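Local structure of phosphoserine aminotransferase (Bacillus alcalophilus, 1W23) at residues A76-Q79 / F80-L83; M223-Y226 / A227-I230; I273-D276 / T277-E280. The protein catalyses, as a homodimer using pyridoxal 5'-phosphate, the reversible transamination between 3-phosphohydroxypyruvate and phosphoserine in serine biosynthesis. All coordinates share one frame; numbering follows the deposited sequence. Where two conformers were deposited one is given.

How the contacts relate
All three contacts are local, each between adjoining four-residue segments, so none closes a long loop; they follow in series along the chain and neither nest nor cross. Contact 1 comes first, at the cofactor end of helix 75-87. Contact 2 follows at the start of helix 226-231, and the two touch: Tyr226 OH lies 2.6 Å from Gln79 OE1, a probable hydrogen bond that ties these helices together. Both also meet the second subunit. Contact 3 lies late in helix 259-279, which packs on strand 298-302 and helix 343-359, on the opposite side of the chain's centre, about 36 Å centre to centre from contact 1.

Contact 1 (A76-Q79 / F80-L83); sequences ASLQ and FTML. With PLP (pyridoxal-5'-phosphate), chain J.
Ala76-Gln79 and Phe80-Leu83 are consecutive turns of helix 75-87, joined by i to i+4 bonds from Phe80 N to Ala76 O, Met82 N to Leu78 O (2.9 Å, 163°) and Leu83 N to Gln79 O; the pattern is interrupted at Thr81, whose N-H turns weakly to Leu78 O. The first turn faces the cofactor phosphate. Ser77 grips one oxygen twice: its OG donates to PLP O2P at 2.6 Å and its backbone N reaches the same O2P at 2.8 Å. The hydroxyl can join the amide because OG stands beside the backbone N (chi1 -64°). Ala76 N adds a longer bond to PLP O3P, 3.3 Å. The helix dipole at this end would probably favour the phosphate's negative charge.

One turn on, Phe80 folds its ring back over the first turn. Ser77 CA sits over one face, 4.1 Å from the ring centroid and 25° off the normal, a CH-pi contact; Ala76 O lies above that same face, displaced toward the rim. The far end of the ring reaches the cofactor, with Phe80 CZ 3.7 Å from PLP C6, so a single side chain packs on both the phosphate-binding turn and the pyridine. Farther along, Leu78 CD1 meets Thr81 CG2 at 3.9 Å. Gln79 and Met82 run side by side, joined by a weak hydrogen bond from Gln79 NE2 to Met82 SD (3.6 Å), while OE1 is taken by Tyr226 OH.

Within the fold, Ala76, Gln79 and Phe80 rest on Tyr191 of strand 189-193, and Phe80 also packs against helix 101-111 at Trp102 and Ala106. Met82 and Leu83 meet helix 226-231 at Tyr226, whereas Leu78 and Thr81 pack on Met223 and Pro221 of the second subunit.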
loop_
_atom_site.group_PDB
_atom_site.type_symbol
_atom_site.label_atom_id
_atom_site.label_comp_id
_atom_site.label_asym_id
_atom_site.label_seq_id
_atom_site.Cartn_x
_atom_site.Cartn_y
_atom_site.Cartn_z
ATOM N N ALA A 76 -9.611 -1.025 -2.259
ATOM C CA ALA A 76 -11.033 -1.215 -1.954
ATOM C C ALA A 76 -11.332 -2.659 -1.607
ATOM O O ALA A 76 -12.243 -2.938 -0.802
ATOM C CB ALA A 76 -11.907 -0.726 -3.111
ATOM N N SER A 77 -10.576 -3.618 -2.180
ATOM C CA SER A 77 -10.883 -5.025 -1.907
ATOM C C SER A 77 -10.742 -5.353 -0.427
ATOM O O SER A 77 -11.519 -6.163 0.089
ATOM C CB SER A 77 -9.983 -5.945 -2.723
ATOM O OG SER A 77 -10.216 -5.777 -4.111
ATOM N N LEU A 78 -9.765 -4.740 0.300
ATOM C CA LEU A 78 -9.704 -5.011 1.711
ATOM C C LEU A 78 -10.872 -4.425 2.439
ATOM O O LEU A 78 -11.342 -4.984 3.463
ATOM C CB LEU A 78 -8.368 -4.534 2.322
ATOM C CG LEU A 78 -8.122 -5.012 3.752
ATOM C CD1 LEU A 78 -8.014 -6.531 3.885
ATOM C CD2 LEU A 78 -6.871 -4.342 4.298
ATOM N N GLN A 79 -11.420 -3.282 1.977
ATOM C CA GLN A 79 -12.616 -2.723 2.586
ATOM C C GLN A 79 -13.816 -3.646 2.435
ATOM O O GLN A 79 -14.692 -3.616 3.318
ATOM C CB GLN A 79 -12.926 -1.339 1.968
ATOM C CG GLN A 79 -11.832 -0.309 2.234
ATOM C CD GLN A 79 -11.592 -0.203 3.744
ATOM O OE1 GLN A 79 -12.554 0.143 4.472
ATOM N NE2 GLN A 79 -10.395 -0.485 4.188
ATOM N N PHE A 80 -13.879 -4.453 1.402
ATOM C CA PHE A 80 -14.977 -5.411 1.282
ATOM C C PHE A 80 -15.099 -6.309 2.488
ATOM O O PHE A 80 -16.206 -6.691 2.862
ATOM C CB PHE A 80 -14.826 -6.290 0.044
ATOM C CG PHE A 80 -14.855 -5.583 -1.318
ATOM C CD1 PHE A 80 -14.359 -6.245 -2.413
ATOM C CD2 PHE A 80 -15.412 -4.323 -1.480
ATOM C CE1 PHE A 80 -14.415 -5.679 -3.685
ATOM C CE2 PHE A 80 -15.466 -3.750 -2.738
ATOM C CZ PHE A 80 -15.016 -4.438 -3.824
ATOM N N THR A 81 -13.982 -6.693 3.100
ATOM C CA THR A 81 -14.013 -7.503 4.341
ATOM C C THR A 81 -13.943 -6.639 5.594
ATOM O O THR A 81 -14.619 -6.930 6.603
ATOM C CB THR A 81 -12.943 -8.601 4.307
ATOM O OG1 THR A 81 -13.228 -9.512 5.411
ATOM C CG2 THR A 81 -11.524 -8.141 4.443
ATOM N N MET A 82 -13.185 -5.522 5.622
ATOM C CA MET A 82 -13.073 -4.726 6.825
ATOM C C MET A 82 -14.407 -4.157 7.240
ATOM O O MET A 82 -14.720 -4.091 8.422
ATOM C CB MET A 82 -11.963 -3.689 6.597
ATOM C CG MET A 82 -11.496 -3.004 7.841
ATOM S SD MET A 82 -10.091 -1.953 7.489
ATOM C CE MET A 82 -9.875 -1.022 8.982
ATOM N N LEU A 83 -15.233 -3.749 6.277
ATOM C CA LEU A 83 -16.554 -3.172 6.614
ATOM C C LEU A 83 -17.415 -4.148 7.387
ATOM O O LEU A 83 -17.807 -3.867 8.536
ATOM C CB LEU A 83 -17.216 -2.637 5.334
ATOM C CG LEU A 83 -18.790 -2.472 5.439
ATOM C CD1 LEU A 83 -19.105 -1.326 6.337
ATOM C CD2 LEU A 83 -19.437 -2.355 4.074
HETATM N N1 PLP J . -14.476 -1.329 -6.492
HETATM C C2 PLP J . -14.555 -0.660 -7.701
HETATM C C2A PLP J . -15.824 0.053 -7.988
HETATM C C3 PLP J . -13.472 -0.672 -8.566
HETATM O O3 PLP J . -13.538 -0.016 -9.702
HETATM C C4 PLP J . -12.278 -1.400 -8.210
HETATM C C4A PLP J . -11.103 -1.343 -9.119
HETATM C C5 PLP J . -12.239 -2.053 -6.967
HETATM C C6 PLP J . -13.356 -2.019 -6.148
HETATM C C5A PLP J . -11.057 -2.861 -6.514
HETATM O O4P PLP J . -10.022 -1.938 -6.010
HETATM P P PLP J . -8.587 -2.548 -5.526
HETATM O O1P PLP J . -7.972 -3.198 -6.727
HETATM O O2P PLP J . -8.885 -3.547 -4.418
HETATM O O3P PLP J . -7.894 -1.296 -5.012
#

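Contact 2 (M223-Y226 / A227-I230)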
loop_
_atom_site.group_PDB
_atom_site.type_symbol
_atom_site.label_atom_id
_atom_site.label_comp_id
_atom_site.label_asym_id
_atom_site.label_seq_id
_atom_site.Cartn_x
_atom_site.Cartn_y
_atom_site.Cartn_z
ATOM N N MET A 223 -5.089 -4.269 13.219
ATOM C CA MET A 223 -4.968 -3.559 11.922
ATOM C C MET A 223 -6.305 -3.517 11.205
ATOM O O MET A 223 -6.442 -2.685 10.288
ATOM C CB MET A 223 -3.935 -4.241 11.012
ATOM C CG MET A 223 -2.480 -3.834 11.249
ATOM S SD MET A 223 -2.154 -2.100 10.819
ATOM C CE MET A 223 -2.262 -2.132 9.037
ATOM N N LEU A 224 -7.267 -4.369 11.545
ATOM C CA LEU A 224 -8.544 -4.487 10.850
ATOM C C LEU A 224 -9.670 -3.739 11.549
ATOM O O LEU A 224 -10.805 -3.791 11.037
ATOM C CB LEU A 224 -8.902 -5.943 10.585
ATOM C CG LEU A 224 -7.935 -6.627 9.578
ATOM C CD1 LEU A 224 -8.014 -8.128 9.665
ATOM C CD2 LEU A 224 -8.267 -6.129 8.176
ATOM N N GLN A 225 -9.400 -3.067 12.642
ATOM C CA GLN A 225 -10.364 -2.179 13.332
ATOM C C GLN A 225 -10.331 -0.795 12.767
ATOM O O GLN A 225 -9.261 -0.194 12.758
ATOM C CB GLN A 225 -10.082 -2.109 14.855
ATOM C CG GLN A 225 -10.176 -3.433 15.532
ATOM C CD GLN A 225 -10.305 -3.348 16.986
ATOM O OE1 GLN A 225 -10.470 -2.259 17.536
ATOM N NE2 GLN A 225 -10.243 -4.511 17.563
ATOM N N TYR A 226 -11.470 -0.248 12.352
ATOM C CA TYR A 226 -11.442 1.191 12.007
ATOM C C TYR A 226 -10.977 2.039 13.195
ATOM O O TYR A 226 -10.278 3.041 12.990
ATOM C CB TYR A 226 -12.778 1.724 11.478
ATOM C CG TYR A 226 -13.127 1.113 10.146
ATOM C CD1 TYR A 226 -14.076 0.130 10.027
ATOM C CD2 TYR A 226 -12.483 1.514 8.983
ATOM C CE1 TYR A 226 -14.387 -0.437 8.804
ATOM C CE2 TYR A 226 -12.772 0.929 7.753
ATOM C CZ TYR A 226 -13.742 -0.054 7.659
ATOM O OH TYR A 226 -14.056 -0.651 6.486
ATOM N N ALA A 227 -11.358 1.656 14.421
ATOM C CA ALA A 227 -10.988 2.436 15.596
ATOM C C ALA A 227 -9.489 2.610 15.694
ATOM O O ALA A 227 -9.022 3.706 16.134
ATOM C CB ALA A 227 -11.588 1.775 16.850
ATOM N N THR A 228 -8.674 1.645 15.335
ATOM C CA THR A 228 -7.212 1.761 15.397
ATOM C C THR A 228 -6.748 2.929 14.583
ATOM O O THR A 228 -5.898 3.735 15.011
ATOM C CB THR A 228 -6.582 0.442 14.877
ATOM O OG1 THR A 228 -6.961 -0.623 15.755
ATOM C CG2 THR A 228 -5.078 0.528 14.785
ATOM N N HIS A 229 -7.278 3.007 13.366
ATOM C CA HIS A 229 -6.837 4.013 12.413
ATOM C C HIS A 229 -7.437 5.390 12.719
ATOM O O HIS A 229 -6.795 6.417 12.504
ATOM C CB HIS A 229 -7.163 3.546 10.982
ATOM C CG HIS A 229 -6.498 2.214 10.729
ATOM N ND1 HIS A 229 -5.119 2.131 10.564
ATOM C CD2 HIS A 229 -7.035 0.962 10.686
ATOM C CE1 HIS A 229 -4.849 0.841 10.399
ATOM N NE2 HIS A 229 -5.968 0.107 10.450
ATOM N N ILE A 230 -8.672 5.449 13.224
ATOM C CA ILE A 230 -9.276 6.692 13.661
ATOM C C ILE A 230 -8.441 7.274 14.804
ATOM O O ILE A 230 -8.033 8.453 14.765
ATOM C CB ILE A 230 -10.727 6.468 14.145
ATOM C CG1 ILE A 230 -11.607 6.150 12.888
ATOM C CG2 ILE A 230 -11.280 7.657 14.881
ATOM C CD1 ILE A 230 -12.974 5.567 13.260
HETATM O O HOH W 1 -8.680 -0.601 17.693
#
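His229 turns its imidazole back from the first helical turn toward the segment before it, and presents the ring edge to Met223. NE2 donates to Met223 O at 2.8 Å with an N-H...O angle of 169°. The oxygen lies in the ring plane, but the approach is not reciprocal: seen from the carbonyl, NE2 stands 40° above its plane. CG anti to the carbonyl carbon (chi1 -58°) swings the ring over to that acceptor. The Met223 side chain crosses His229 at about a right angle, its sulfur also at the ring's edge, with SD 4.0 Å from CE1. Gln225 O approaches the same ring obliquely, 3.3 Å from CD2. Replacing His229 by a leucine would remove the ring N-H and is likely to leave Met223 O without this bond and the segment before the helix less firmly tied.

A second link runs through Gln225, the N-cap residue, and Thr228. Gln225 CB lies 3.6 Å from Thr228 OG1. A water donates to Thr228 OG1, but its very short approach to Gln225 OE1 is doubtful. Each side chain also has a partner in the preceding chain: Gln225 NE2 bonds to Val220 O and Thr228 OG1 to Thr222 O. On another side of the turn Ile230 CG1 passes 3.4 Å from Tyr226 O, the carbonyl that accepts the regular helical bond from Ile230 N at 2.9 Å.

The arrangement is the N-terminal turn of a short helix fastened to the 3-10 turn before it. It borders the dimer interface: Met223 packs on Gly74 of the second subunit and on Asn237 of its own chain. Asn237 and Thr238 of each subunit bind the cofactor of the other, the composite active site familiar from fold-type I aminotransferases.

Contact 3 (I273-D276 / T277-E280)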
loop_
_atom_site.group_PDB
_atom_site.type_symbol
_atom_site.label_atom_id
_atom_site.label_comp_id
_atom_site.label_asym_id
_atom_site.label_seq_id
_atom_site.Cartn_x
_atom_site.Cartn_y
_atom_site.Cartn_z
ATOM N N ILE A 273 -18.975 13.852 -25.572
ATOM C CA ILE A 273 -18.287 13.618 -26.866
ATOM C C ILE A 273 -18.400 12.178 -27.260
ATOM O O ILE A 273 -18.691 11.861 -28.428
ATOM C CB ILE A 273 -16.816 14.060 -26.767
ATOM C CG1 ILE A 273 -16.680 15.602 -26.639
ATOM C CG2 ILE A 273 -15.993 13.559 -27.952
ATOM C CD1 ILE A 273 -15.317 16.057 -26.197
ATOM N N ILE A 274 -18.137 11.264 -26.312
ATOM C CA ILE A 274 -18.137 9.842 -26.647
ATOM C C ILE A 274 -19.551 9.311 -26.799
ATOM O O ILE A 274 -19.842 8.598 -27.774
ATOM C CB ILE A 274 -17.309 9.056 -25.595
ATOM C CG1 ILE A 274 -15.872 9.611 -25.500
ATOM C CG2 ILE A 274 -17.305 7.580 -25.972
ATOM C CD1 ILE A 274 -15.067 9.049 -24.366
ATOM N N TYR A 275 -20.458 9.626 -25.876
ATOM C CA TYR A 275 -21.835 9.173 -26.018
ATOM C C TYR A 275 -22.504 9.698 -27.294
ATOM O O TYR A 275 -23.256 8.952 -27.932
ATOM C CB TYR A 275 -22.668 9.473 -24.777
ATOM C CG TYR A 275 -22.352 8.612 -23.579
ATOM C CD1 TYR A 275 -21.901 9.142 -22.401
ATOM C CD2 TYR A 275 -22.501 7.225 -23.629
ATOM C CE1 TYR A 275 -21.597 8.362 -21.293
ATOM C CE2 TYR A 275 -22.223 6.429 -22.539
ATOM C CZ TYR A 275 -21.759 7.007 -21.376
ATOM O OH TYR A 275 -21.491 6.165 -20.300
ATOM N N ASP A 276 -22.240 10.949 -27.661
ATOM C CA ASP A 276 -22.819 11.455 -28.910
ATOM C C ASP A 276 -22.296 10.634 -30.101
ATOM O O ASP A 276 -23.043 10.381 -31.066
ATOM C CB ASP A 276 -22.516 12.933 -29.080
ATOM C CG ASP A 276 -23.324 13.870 -28.274
ATOM O OD1 ASP A 276 -24.300 13.473 -27.616
ATOM O OD2 ASP A 276 -23.026 15.096 -28.323
ATOM N N THR A 277 -21.022 10.262 -30.057
ATOM C CA THR A 277 -20.447 9.473 -31.167
ATOM C C THR A 277 -21.177 8.135 -31.276
ATOM O O THR A 277 -21.509 7.648 -32.365
ATOM C CB THR A 277 -18.964 9.269 -30.975
ATOM O OG1 THR A 277 -18.295 10.550 -30.809
ATOM C CG2 THR A 277 -18.308 8.605 -32.149
ATOM N N ILE A 278 -21.422 7.485 -30.129
ATOM C CA ILE A 278 -22.188 6.257 -30.118
ATOM C C ILE A 278 -23.590 6.475 -30.669
ATOM O O ILE A 278 -24.087 5.729 -31.553
ATOM C CB ILE A 278 -22.221 5.653 -28.676
ATOM C CG1 ILE A 278 -20.811 5.191 -28.267
ATOM C CG2 ILE A 278 -23.239 4.526 -28.558
ATOM C CD1 ILE A 278 -20.713 4.853 -26.765
ATOM N N ASP A 279 -24.273 7.494 -30.158
ATOM C CA ASP A 279 -25.666 7.725 -30.495
ATOM C C ASP A 279 -25.845 8.121 -31.954
ATOM O O ASP A 279 -26.887 7.791 -32.529
ATOM C CB ASP A 279 -26.279 8.746 -29.528
ATOM C CG ASP A 279 -26.371 8.229 -28.117
ATOM O OD1 ASP A 279 -26.326 6.998 -27.904
ATOM O OD2 ASP A 279 -26.548 9.076 -27.206
ATOM N N GLU A 280 -24.853 8.780 -32.551
ATOM C CA GLU A 280 -24.885 9.211 -33.951
ATOM C C GLU A 280 -24.463 8.120 -34.902
ATOM O O GLU A 280 -24.452 8.318 -36.136
ATOM C CB GLU A 280 -23.957 10.430 -34.114
ATOM C CG GLU A 280 -24.371 11.734 -33.424
ATOM C CD GLU A 280 -23.242 12.745 -33.231
ATOM O OE1 GLU A 280 -23.431 13.805 -32.600
ATOM O OE2 GLU A 280 -22.075 12.514 -33.681
HETATM O O HOH W 2 -25.320 11.465 -26.181
HETATM O O HOH W 3 -21.794 15.554 -31.560
#
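Ile278 lays its CD1 against the ring of Tyr275, reaching CD2 at 4.3 Å along an oblique line, and the same methyl lies 4.4 Å from Ile274 CG2. One isoleucine end thus bridges two side chains of the turn before it. Tyr275 is held at its far end by a hydrogen bond from OH to Ser295 O.

Elsewhere round the helix Thr277 turns its hydroxyl back on the main chain. OG1 stands beside its own backbone N (chi1 -55°), which brings it to 2.7 Å from Ile273 O as donor; Thr277 N reaches that oxygen too, at 3.3 Å and 147°. Ile273 O is therefore gripped twice by one residue, while Thr277 OG1 in turn takes a hydrogen bond from Arg350.

The remaining edge is acidic. Asp276 OD2 and Glu280 OE1 lie 4.5 Å apart, a like-charge approach that is probably unfavourable and is likely to be eased by the waters and basic residues around it. One water donates to Asp276 OD1 at 2.7 Å and to Asp279 OD2; another donates to Glu280 OE1 at 2.6 Å and only weakly to Asp276 OD2. Salt bridges pair Asp276 with Lys272, Asp279 with Arg294 and Glu280 with Arg350.

This is an amphipathic stretch near the C-terminal end of helix 259-279. Ile274, Tyr275 and Ile278 pack on Val299 of strand 298-302, and Ile273, Ile274 and Thr277 meet helix 343-359, as expected of the alpha/beta C-terminal domain of fold-type I aminotransferases.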